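Local coordinates for protein anthranilate synthase component I (Streptococcus pneumoniae serotype 4, PDB 5KCK) that belongs to the anthranilate synthase component 1 family, and assembles here as a pair of large mixed helix-and-sheet chains, at residues Gly9-Pro14 and Phe229-Arg234; Asp69-Leu74 and Ala357-Leu362; Met305-Gly310 and Val323-Tyr328; Leu44-Val49 and Val141-Leu146. All blocks are in the same frame, centred on the assembly; numbering follows the deposited sequence.

Contact 1: Gly9-Pro14 and Phe229-Arg234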
# COMPACT_ATOMS: atom_id res chain seq x y z
N GLY A 9 -3.70 4.81 -11.48
CA GLY A 9 -3.17 5.25 -10.19
C GLY A 9 -1.67 5.45 -10.13
O GLY A 9 -1.18 6.00 -9.14
N ASP A 10 -0.93 5.05 -11.17
CA ASP A 10 0.52 5.04 -11.10
C ASP A 10 1.16 6.32 -11.64
O ASP A 10 2.40 6.38 -11.71
CB ASP A 10 1.08 3.83 -11.86
CG ASP A 10 0.62 3.76 -13.32
OD1 ASP A 10 -0.06 4.70 -13.79
OD2 ASP A 10 0.96 2.77 -14.02
N VAL A 11 0.38 7.32 -12.03
CA VAL A 11 0.92 8.56 -12.57
C VAL A 11 0.46 9.78 -11.80
O VAL A 11 0.78 10.91 -12.19
CB VAL A 11 0.58 8.73 -14.07
CG1 VAL A 11 1.15 7.61 -14.88
CG2 VAL A 11 -0.94 8.87 -14.28
N LEU A 12 -0.27 9.59 -10.71
CA LEU A 12 -0.78 10.70 -9.92
C LEU A 12 -1.00 10.19 -8.50
O LEU A 12 -1.52 9.09 -8.31
CB LEU A 12 -2.09 11.25 -10.51
CG LEU A 12 -2.61 12.58 -9.97
CD1 LEU A 12 -1.57 13.67 -10.17
CD2 LEU A 12 -3.93 12.94 -10.64
N SER A 13 -0.58 10.98 -7.53
CA SER A 13 -0.86 10.76 -6.12
C SER A 13 -1.77 11.88 -5.62
O SER A 13 -1.94 12.91 -6.29
CB SER A 13 0.44 10.74 -5.32
OG SER A 13 0.93 12.06 -5.18
N PRO A 14 -2.41 11.71 -4.45
CA PRO A 14 -3.25 12.81 -3.94
C PRO A 14 -2.45 14.04 -3.57
O PRO A 14 -2.97 15.16 -3.65
CB PRO A 14 -3.97 12.20 -2.73
CG PRO A 14 -3.21 10.99 -2.38
CD PRO A 14 -2.50 10.51 -3.61
N PHE A 229 1.29 -2.57 -20.98
CA PHE A 229 0.96 -3.91 -20.49
C PHE A 229 1.56 -4.14 -19.11
O PHE A 229 0.88 -4.64 -18.21
CB PHE A 229 1.44 -4.96 -21.49
CG PHE A 229 1.23 -6.38 -21.02
CD1 PHE A 229 0.01 -7.00 -21.18
CD2 PHE A 229 2.26 -7.08 -20.42
CE1 PHE A 229 -0.18 -8.30 -20.75
CE2 PHE A 229 2.07 -8.38 -19.99
CZ PHE A 229 0.85 -8.99 -20.15
N TYR A 230 2.83 -3.75 -18.92
CA TYR A 230 3.43 -3.87 -17.59
C TYR A 230 2.67 -3.04 -16.56
O TYR A 230 2.40 -3.53 -15.46
CB TYR A 230 4.91 -3.45 -17.63
CG TYR A 230 5.59 -3.62 -16.27
CD1 TYR A 230 5.83 -4.88 -15.75
CD2 TYR A 230 5.96 -2.51 -15.51
CE1 TYR A 230 6.43 -5.05 -14.51
CE2 TYR A 230 6.56 -2.67 -14.26
CZ TYR A 230 6.80 -3.95 -13.77
OH TYR A 230 7.39 -4.13 -12.54
N ARG A 231 2.30 -1.80 -16.91
CA ARG A 231 1.56 -0.97 -15.97
C ARG A 231 0.26 -1.63 -15.55
O ARG A 231 -0.15 -1.55 -14.39
CB ARG A 231 1.28 0.41 -16.58
CG ARG A 231 2.52 1.25 -16.85
CD ARG A 231 2.15 2.52 -17.63
NE ARG A 231 1.20 3.33 -16.89
CZ ARG A 231 0.51 4.35 -17.40
NH1 ARG A 231 0.66 4.69 -18.67
NH2 ARG A 231 -0.33 5.02 -16.63
N ASN A 232 -0.41 -2.30 -16.49
CA ASN A 232 -1.64 -2.98 -16.13
C ASN A 232 -1.36 -4.27 -15.37
O ASN A 232 -2.11 -4.63 -14.46
CB ASN A 232 -2.48 -3.28 -17.38
CG ASN A 232 -3.88 -3.75 -17.03
OD1 ASN A 232 -4.64 -3.03 -16.38
ND2 ASN A 232 -4.21 -4.97 -17.45
N LEU A 233 -0.27 -4.95 -15.73
CA LEU A 233 0.08 -6.21 -15.09
C LEU A 233 0.33 -6.03 -13.60
O LEU A 233 -0.14 -6.83 -12.78
CB LEU A 233 1.31 -6.81 -15.77
CG LEU A 233 1.73 -8.21 -15.29
CD1 LEU A 233 0.65 -9.23 -15.63
CD2 LEU A 233 3.07 -8.61 -15.87
N ARG A 234 1.06 -4.98 -13.22
CA ARG A 234 1.41 -4.80 -11.82
C ARG A 234 0.20 -4.43 -10.97
O ARG A 234 0.26 -4.57 -9.74
CB ARG A 234 2.53 -3.76 -11.67
CG ARG A 234 2.21 -2.39 -12.21
CD ARG A 234 3.49 -1.59 -12.51
NE ARG A 234 4.25 -1.19 -11.33
CZ ARG A 234 3.83 -0.29 -10.43
NH1 ARG A 234 2.64 0.29 -10.56
NH2 ARG A 234 4.61 0.01 -9.40
O HOH W 1 0.83 0.53 -12.83

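Contact 2: Asp69-Leu74 and Ala357-Leu362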
# COMPACT_ATOMS: atom_id res chain seq x y z
N ASP A 69 34.03 -19.80 -17.26
CA ASP A 69 32.68 -20.25 -16.97
C ASP A 69 31.77 -19.05 -16.73
O ASP A 69 32.15 -18.12 -16.02
CB ASP A 69 32.64 -21.17 -15.75
CG ASP A 69 31.23 -21.44 -15.28
OD1 ASP A 69 30.62 -22.40 -15.79
OD2 ASP A 69 30.71 -20.68 -14.42
N PRO A 70 30.55 -19.05 -17.29
CA PRO A 70 29.72 -17.83 -17.22
C PRO A 70 29.28 -17.45 -15.82
O PRO A 70 29.21 -16.26 -15.51
CB PRO A 70 28.52 -18.17 -18.12
CG PRO A 70 28.52 -19.66 -18.22
CD PRO A 70 29.95 -20.09 -18.14
N LEU A 71 28.95 -18.42 -14.97
CA LEU A 71 28.48 -18.05 -13.64
C LEU A 71 29.64 -17.66 -12.72
O LEU A 71 29.51 -16.71 -11.94
CB LEU A 71 27.65 -19.19 -13.03
CG LEU A 71 26.39 -19.55 -13.81
CD1 LEU A 71 25.58 -20.62 -13.08
CD2 LEU A 71 25.55 -18.31 -14.09
N ASP A 72 30.77 -18.37 -12.80
CA ASP A 72 31.93 -17.96 -12.02
C ASP A 72 32.39 -16.56 -12.41
O ASP A 72 32.72 -15.75 -11.55
CB ASP A 72 33.08 -18.96 -12.20
CG ASP A 72 32.78 -20.32 -11.61
OD1 ASP A 72 31.75 -20.45 -10.89
OD2 ASP A 72 33.57 -21.26 -11.85
N PHE A 73 32.39 -16.26 -13.72
CA PHE A 73 32.80 -14.93 -14.14
C PHE A 73 31.81 -13.87 -13.68
O PHE A 73 32.21 -12.81 -13.18
CB PHE A 73 32.96 -14.87 -15.67
CG PHE A 73 33.52 -13.56 -16.17
CD1 PHE A 73 34.86 -13.25 -15.97
CD2 PHE A 73 32.71 -12.65 -16.82
CE1 PHE A 73 35.38 -12.03 -16.42
CE2 PHE A 73 33.22 -11.44 -17.29
CZ PHE A 73 34.56 -11.13 -17.08
N LEU A 74 30.52 -14.14 -13.83
CA LEU A 74 29.52 -13.16 -13.40
C LEU A 74 29.69 -12.81 -11.93
O LEU A 74 29.67 -11.63 -11.56
CB LEU A 74 28.12 -13.70 -13.67
CG LEU A 74 26.99 -12.83 -13.12
CD1 LEU A 74 26.79 -11.61 -14.01
CD2 LEU A 74 25.70 -13.65 -12.96
N ALA A 357 24.22 -21.64 -5.02
CA ALA A 357 22.79 -21.70 -4.73
C ALA A 357 21.99 -21.78 -6.02
O ALA A 357 20.99 -22.51 -6.10
CB ALA A 357 22.36 -20.49 -3.90
N LEU A 358 22.40 -21.02 -7.03
CA LEU A 358 21.71 -21.03 -8.31
C LEU A 358 21.86 -22.38 -8.99
O LEU A 358 20.87 -22.97 -9.45
CB LEU A 358 22.24 -19.91 -9.20
CG LEU A 358 21.83 -19.96 -10.67
CD1 LEU A 358 20.33 -19.93 -10.76
CD2 LEU A 358 22.43 -18.78 -11.41
N LYS A 359 23.08 -22.90 -9.04
CA LYS A 359 23.29 -24.19 -9.68
C LYS A 359 22.61 -25.32 -8.91
O LYS A 359 22.22 -26.32 -9.52
CB LYS A 359 24.79 -24.46 -9.83
CG LYS A 359 25.44 -23.52 -10.83
CD LYS A 359 26.78 -24.03 -11.30
CE LYS A 359 27.87 -23.70 -10.31
NZ LYS A 359 29.16 -24.26 -10.79
N ALA A 360 22.44 -25.17 -7.60
CA ALA A 360 21.81 -26.23 -6.82
C ALA A 360 20.30 -26.31 -7.04
O ALA A 360 19.72 -27.36 -6.76
CB ALA A 360 22.08 -26.04 -5.33
N THR A 361 19.67 -25.23 -7.53
CA THR A 361 18.21 -25.18 -7.63
C THR A 361 17.68 -25.07 -9.05
O THR A 361 16.50 -25.35 -9.27
CB THR A 361 17.66 -23.97 -6.84
OG1 THR A 361 18.31 -22.77 -7.28
CG2 THR A 361 17.91 -24.14 -5.35
N LEU A 362 18.50 -24.67 -10.02
CA LEU A 362 18.00 -24.41 -11.37
C LEU A 362 17.95 -25.71 -12.17
O LEU A 362 18.95 -26.42 -12.25
CB LEU A 362 18.89 -23.40 -12.08
CG LEU A 362 18.59 -23.05 -13.54
CD1 LEU A 362 17.41 -22.12 -13.60
CD2 LEU A 362 19.81 -22.44 -14.20
O HOH W 2 29.92 -22.38 -12.49
O HOH W 3 30.42 -22.67 -8.60

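Contact 3: Met305-Gly310 and Val323-Tyr328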
# COMPACT_ATOMS: atom_id res chain seq x y z
N MSE A 305 6.89 -33.11 -1.41
CA MSE A 305 7.93 -33.49 -2.36
C MSE A 305 8.79 -32.29 -2.71
O MSE A 305 10.01 -32.40 -2.85
CB MSE A 305 7.30 -34.09 -3.62
CG MSE A 305 8.06 -35.25 -4.23
SE MSE A 305 6.87 -36.65 -4.90
CE MSE A 305 6.34 -37.47 -3.21
N LEU A 306 8.15 -31.12 -2.85
CA LEU A 306 8.90 -29.91 -3.16
C LEU A 306 9.67 -29.42 -1.95
O LEU A 306 10.77 -28.88 -2.09
CB LEU A 306 7.96 -28.82 -3.67
CG LEU A 306 8.53 -27.99 -4.81
CD1 LEU A 306 8.59 -28.81 -6.09
CD2 LEU A 306 7.72 -26.73 -5.00
N VAL A 307 9.10 -29.57 -0.75
CA VAL A 307 9.84 -29.21 0.46
C VAL A 307 11.10 -30.06 0.58
O VAL A 307 12.19 -29.55 0.83
CB VAL A 307 8.94 -29.35 1.70
CG1 VAL A 307 9.74 -29.05 2.97
CG2 VAL A 307 7.74 -28.44 1.59
N ASP A 308 10.96 -31.37 0.37
CA ASP A 308 12.11 -32.26 0.47
C ASP A 308 13.14 -31.98 -0.61
O ASP A 308 14.34 -32.15 -0.38
CB ASP A 308 11.65 -33.71 0.43
CG ASP A 308 10.93 -34.13 1.71
OD1 ASP A 308 11.17 -33.49 2.76
OD2 ASP A 308 10.13 -35.09 1.66
N LEU A 309 12.70 -31.56 -1.80
CA LEU A 309 13.66 -31.16 -2.81
C LEU A 309 14.45 -29.95 -2.35
O LEU A 309 15.67 -29.87 -2.55
CB LEU A 309 12.94 -30.87 -4.14
CG LEU A 309 13.84 -30.74 -5.37
CD1 LEU A 309 14.43 -32.09 -5.76
CD2 LEU A 309 13.10 -30.10 -6.55
N GLY A 310 13.78 -29.00 -1.68
CA GLY A 310 14.47 -27.83 -1.18
C GLY A 310 15.42 -28.14 -0.04
O GLY A 310 16.52 -27.58 0.04
N VAL A 323 20.08 -26.73 8.12
CA VAL A 323 18.86 -26.74 7.32
C VAL A 323 17.64 -26.79 8.23
O VAL A 323 17.52 -27.68 9.08
CB VAL A 323 18.86 -27.92 6.34
CG1 VAL A 323 17.59 -27.91 5.50
CG2 VAL A 323 20.09 -27.87 5.44
N GLN A 324 16.73 -25.84 8.04
CA GLN A 324 15.54 -25.71 8.88
C GLN A 324 14.33 -25.46 8.01
O GLN A 324 14.37 -24.61 7.11
CB GLN A 324 15.67 -24.56 9.90
CG GLN A 324 16.93 -24.58 10.77
CD GLN A 324 16.89 -23.48 11.83
OE1 GLN A 324 16.31 -22.43 11.61
NE2 GLN A 324 17.50 -23.74 12.98
N VAL A 325 13.25 -26.19 8.27
CA VAL A 325 11.94 -25.90 7.70
C VAL A 325 11.24 -25.01 8.72
O VAL A 325 10.79 -25.48 9.76
CB VAL A 325 11.15 -27.18 7.41
CG1 VAL A 325 9.78 -26.84 6.83
CG2 VAL A 325 11.94 -28.06 6.46
N THR A 326 11.20 -23.71 8.44
CA THR A 326 10.80 -22.72 9.44
C THR A 326 9.33 -22.38 9.36
O THR A 326 8.79 -21.79 10.30
CB THR A 326 11.61 -21.43 9.29
OG1 THR A 326 11.27 -20.81 8.04
CG2 THR A 326 13.11 -21.72 9.32
N LYS A 327 8.70 -22.72 8.25
CA LYS A 327 7.27 -22.51 8.07
C LYS A 327 6.84 -23.66 7.18
O LYS A 327 7.43 -23.85 6.11
CB LYS A 327 7.01 -21.15 7.42
CG LYS A 327 5.61 -20.64 7.58
CD LYS A 327 5.52 -19.18 7.14
CE LYS A 327 6.32 -18.27 8.06
NZ LYS A 327 6.04 -16.83 7.78
N TYR A 328 5.90 -24.47 7.64
CA TYR A 328 5.65 -25.75 6.99
C TYR A 328 4.20 -25.89 6.60
O TYR A 328 3.31 -25.88 7.45
CB TYR A 328 6.05 -26.94 7.87
CG TYR A 328 5.82 -28.22 7.12
CD1 TYR A 328 6.38 -28.40 5.86
CD2 TYR A 328 5.04 -29.24 7.65
CE1 TYR A 328 6.18 -29.55 5.14
CE2 TYR A 328 4.83 -30.41 6.93
CZ TYR A 328 5.41 -30.55 5.68
OH TYR A 328 5.23 -31.69 4.93

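Contact 4: Leu44-Val49 and Val141-Leu146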
# COMPACT_ATOMS: atom_id res chain seq x y z
N LEU A 44 14.73 0.44 -9.93
CA LEU A 44 14.85 0.94 -11.28
C LEU A 44 16.34 1.18 -11.51
O LEU A 44 17.00 1.80 -10.68
CB LEU A 44 14.04 2.23 -11.43
CG LEU A 44 13.45 2.62 -12.77
CD1 LEU A 44 12.44 3.72 -12.57
CD2 LEU A 44 14.54 3.07 -13.71
N ALA A 45 16.87 0.65 -12.61
CA ALA A 45 18.29 0.77 -12.90
C ALA A 45 18.52 1.19 -14.35
O ALA A 45 17.74 0.83 -15.24
CB ALA A 45 19.04 -0.54 -12.63
N TYR A 46 19.61 1.93 -14.57
CA TYR A 46 19.86 2.56 -15.86
C TYR A 46 21.36 2.80 -16.03
O TYR A 46 22.12 2.77 -15.07
CB TYR A 46 19.08 3.88 -15.99
CG TYR A 46 18.98 4.60 -14.67
CD1 TYR A 46 19.98 5.47 -14.24
CD2 TYR A 46 17.91 4.36 -13.82
CE1 TYR A 46 19.91 6.10 -13.00
CE2 TYR A 46 17.83 4.98 -12.57
CZ TYR A 46 18.82 5.85 -12.17
OH TYR A 46 18.71 6.46 -10.94
N ASN A 47 21.75 3.04 -17.28
CA ASN A 47 23.14 3.31 -17.65
C ASN A 47 24.11 2.27 -17.09
O ASN A 47 25.04 2.61 -16.36
CB ASN A 47 23.54 4.71 -17.21
CG ASN A 47 22.77 5.79 -17.94
OD1 ASN A 47 22.53 5.70 -19.14
ND2 ASN A 47 22.36 6.82 -17.20
N PRO A 48 23.95 0.99 -17.45
CA PRO A 48 24.82 -0.04 -16.88
C PRO A 48 26.26 0.14 -17.31
O PRO A 48 26.55 0.61 -18.41
CB PRO A 48 24.23 -1.34 -17.44
CG PRO A 48 23.67 -0.92 -18.77
CD PRO A 48 23.14 0.48 -18.57
N VAL A 49 27.19 -0.24 -16.42
CA VAL A 49 28.61 -0.19 -16.74
C VAL A 49 29.01 -1.35 -17.65
O VAL A 49 29.86 -1.20 -18.54
CB VAL A 49 29.43 -0.19 -15.44
CG1 VAL A 49 30.94 -0.28 -15.73
CG2 VAL A 49 29.13 1.07 -14.64
N VAL A 141 17.85 7.65 -4.61
CA VAL A 141 18.46 7.79 -5.93
C VAL A 141 19.96 7.70 -5.74
O VAL A 141 20.56 8.55 -5.07
CB VAL A 141 18.05 9.11 -6.60
CG1 VAL A 141 18.59 9.17 -8.03
CG2 VAL A 141 16.53 9.27 -6.58
N ILE A 142 20.58 6.68 -6.34
CA ILE A 142 21.95 6.28 -6.01
C ILE A 142 22.83 6.38 -7.25
O ILE A 142 22.46 5.90 -8.32
CB ILE A 142 22.00 4.85 -5.44
CG1 ILE A 142 21.04 4.69 -4.25
CG2 ILE A 142 23.45 4.47 -5.09
CD1 ILE A 142 21.57 5.25 -2.96
N GLU A 143 24.00 6.99 -7.09
CA GLU A 143 25.09 6.89 -8.05
C GLU A 143 26.31 6.40 -7.28
O GLU A 143 26.72 7.05 -6.31
CB GLU A 143 25.38 8.24 -8.72
CG GLU A 143 24.26 8.73 -9.64
CD GLU A 143 24.17 7.95 -10.95
OE1 GLU A 143 25.17 7.30 -11.34
OE2 GLU A 143 23.11 8.00 -11.61
N ASP A 144 26.88 5.27 -7.70
CA ASP A 144 27.94 4.60 -6.95
C ASP A 144 29.13 4.36 -7.87
O ASP A 144 29.02 4.44 -9.09
CB ASP A 144 27.42 3.27 -6.38
CG ASP A 144 28.18 2.83 -5.15
OD1 ASP A 144 29.43 2.82 -5.19
OD2 ASP A 144 27.52 2.50 -4.13
N ALA A 145 30.30 4.08 -7.27
CA ALA A 145 31.52 3.88 -8.04
C ALA A 145 32.06 2.45 -7.94
O ALA A 145 33.25 2.22 -8.18
CB ALA A 145 32.60 4.87 -7.61
N LEU A 146 31.19 1.48 -7.64
CA LEU A 146 31.57 0.08 -7.49
C LEU A 146 32.40 -0.44 -8.64
O LEU A 146 33.42 -1.12 -8.44
CB LEU A 146 30.30 -0.78 -7.37
CG LEU A 146 29.46 -0.69 -6.11
CD1 LEU A 146 28.20 -1.50 -6.29
CD2 LEU A 146 30.28 -1.21 -4.95
O HOH W 4 20.89 7.50 -10.04
O HOH W 5 23.27 7.80 -14.27

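Contact 1: Gly9-Pro14 and Phe229-Arg234
Arg231 grips Asp10 in a side-on bidentate salt bridge that ties the loop between strand 2-8 and helix 14-20 to helix 226-236, at the interface of the two-chain assembly. The shaft of Arg231 runs along one carboxylate oxygen before its head closes on both. Its CB lies 3.5 Å from Asp10 OD2, and CG and CD follow past the same oxygen at only slightly greater distances. The chain then bends at chi3 (60°), which turns the guanidinium edge toward the acid. NE donates to Asp10 OD2 at 2.9 Å in a nearly straight bond (173°), with the oxygen in the guanidinium plane. CZ stands back from both oxygens, and NH2 reaches Asp10 OD1 at 2.9 Å through its syn lone pair. The carboxylate and guanidinium planes are inclined by 33°, so the pair is twisted rather than flat. NH2 also meets the CG1 methyl of Val11 at 3.5 Å, while NH1 has a long, weak ion pair with Asp228.

On the Arg234 side, a water joins the loop to the helix. It donates to Asp10 OD2 and to the backbone oxygen of Arg231, and accepts from Arg234 NH1. Arg234 sends NH2 to Glu30 of the second subunit in a salt bridge, and Tyr230 OH binds the same glutamate. The positive charge of Arg234 probably adds to the field that keeps Asp10 ionised, although its NH1 stays 4.6 Å from Asp10 OD2 and reaches it through the water, 2.9 Å from NH1.

Contact 2: Asp69-Leu74 and Ala357-Leu362
Leu71 meets Leu358 and Lys359 because its CG stands anti to the carbonyl carbon (chi1 -62°) and one branch continues outward in an extended chi2, carrying the methyls across to the other helix. Leu358 answers with CG anti to its backbone N (168°), which brings its CD2 against the leucine fork. CD1 of Leu71 lies 4.0 Å from CD2 of Leu358, CD2 of Leu71 is about as near that same Leu358 methyl, and the two side chains cross at about a right angle. Lys359 behaves differently. Its aliphatic shaft slides past Leu71 in the opposite direction, with CG 3.7 Å from Leu71 CD1, and the bend at chi3 takes the amine beyond the apolar patch.

There two waters bridge the amine to the acids of the other helix. Water 2 accepts from Lys359 NZ at 2.6 Å and donates to Asp69 OD2 at 2.7 Å. Water 3, 3.0 Å from Lys359 NZ, has only a long, weak bond to Asp72 OD1, and water 2 reaches that oxygen weakly too. Asp69 is the N-cap of helix 70-78: its OD2 takes a nearly straight bond from Asp72 N (2.8 Å, 174°) and a weak one from Leu71 N. That helix start and the nearby amine would both be expected to stabilise its negative charge.

Tyr105 touches Leu71 and Lys359 and binds Asp69 OD1 through its hydroxyl. Helix 70-78 rests on strands 58-61 and 121-126 and helix 354-361 on strand 259-264, so both helices lie on the large antiparallel sheet.

Contact 3: Met305-Gly310 and Val323-Tyr328
Val307 uses both of its methyls to touch Val325 and Tyr328, and every direct side-chain contact here is apolar. The first kind is methyl to methyl. CG1 of Val307, set anti to its backbone N (chi1 177°), approaches CG2 of Val325 at 4.2 Å, while the backbones stay apart, with the Val307 and Val325 CA atoms 8.2 Å from each other.

The second kind is methyl to ring. Val307 CG2 comes to the edge of the Tyr328 ring, near its plane, 4.0 Å from CE1, and CG1 lies 4.2 Å from that same ring carbon. The valine therefore meets one corner of the ring and does not lie over its face.

This is a helix packed against a sheet: helix 297-316 lies beside strand 324-333, the outermost strand of the large antiparallel sheet within the chain, and Val307 also reaches Ser342 on the adjoining strand 338-347.

The backbone suggests how two residues three apart can serve the same helix. Thr326 and Lys327 both pair with Val343, consistent with a classic beta bulge, and the chain turns a corner at Lys327. This probably shifts the alternation of sides, so that both Val325 and the ring of Tyr328 come to Val307.

Charged residues of the helix border the apolar patch. Arg311, in a salt bridge with Asp308, touches Val325, and Arg304 packs on Tyr328.

Contact 4: Leu44-Val49 and Val141-Leu146
Tyr46 reaches across toward Val141 and Glu143 with the outer part of its ring. Its CG sits between the backbone N and the carbonyl carbon (chi1 35°), a setting that swings the ring inward although the CB itself does not face the other strand. Direct contact is sparse: the hydroxyl OH meets the CG1 methyl of Val141 at 4.0 Å, and ring carbon CE1 lies 4.0 Å from Glu143 OE2, which stands at the ring edge near its plane. Ring and carboxylate are inclined by 49°, and the oxygen does not come over the face.

The more closely knit part is built round water 4. It accepts from Tyr46 OH at 2.6 Å and donates both to Ile142 O, at 2.8 Å, and to Glu143 OE2, at 2.8 Å, linking the phenol to the strand backbone. The bend of Glu143 at chi2 (-73°) brings its carboxylate back to this water. Its other oxygen, OE1, is held by Ser128 and by a salt bridge to Arg150.

The strand parts of both segments belong to a three-stranded antiparallel sheet, in which strand 128-133 separates 41-45 from 138-144. Tyr46 and Glu143 therefore meet over the middle strand, beneath helix 152-166, whose Val162 touches both. A strand of the second subunit extends this sheet across the interface.

Toward Asn47 the fit is looser and a second water takes the place of side-chain contact. Water 5 donates to Glu143 OE2 at 2.7 Å and accepts from Asn47 ND2 at 3.2 Å, while Asn47 OD1 bonds Gln24 N of the second subunit.

Along the chain, contact 1 opens first and encloses contact 4, while contact 3 lies within the long loop closed by contact 2. Contact 2 crosses both contact 1 and contact 4. Contacts 1 and 2 each join the N-terminal family region to the C-terminal one, with centres about 35 Å apart on opposite sides of the chain's centre. Contacts 2 and 3, about 22 Å apart between centres, share the eleven-stranded sheet, which carries strands from both regions. Contact 4, with its centre about 24 Å from those of contacts 1 and 2, belongs to the small sheet; it and contact 1 touch the second subunit, so these two lie where the chains of the assembly meet.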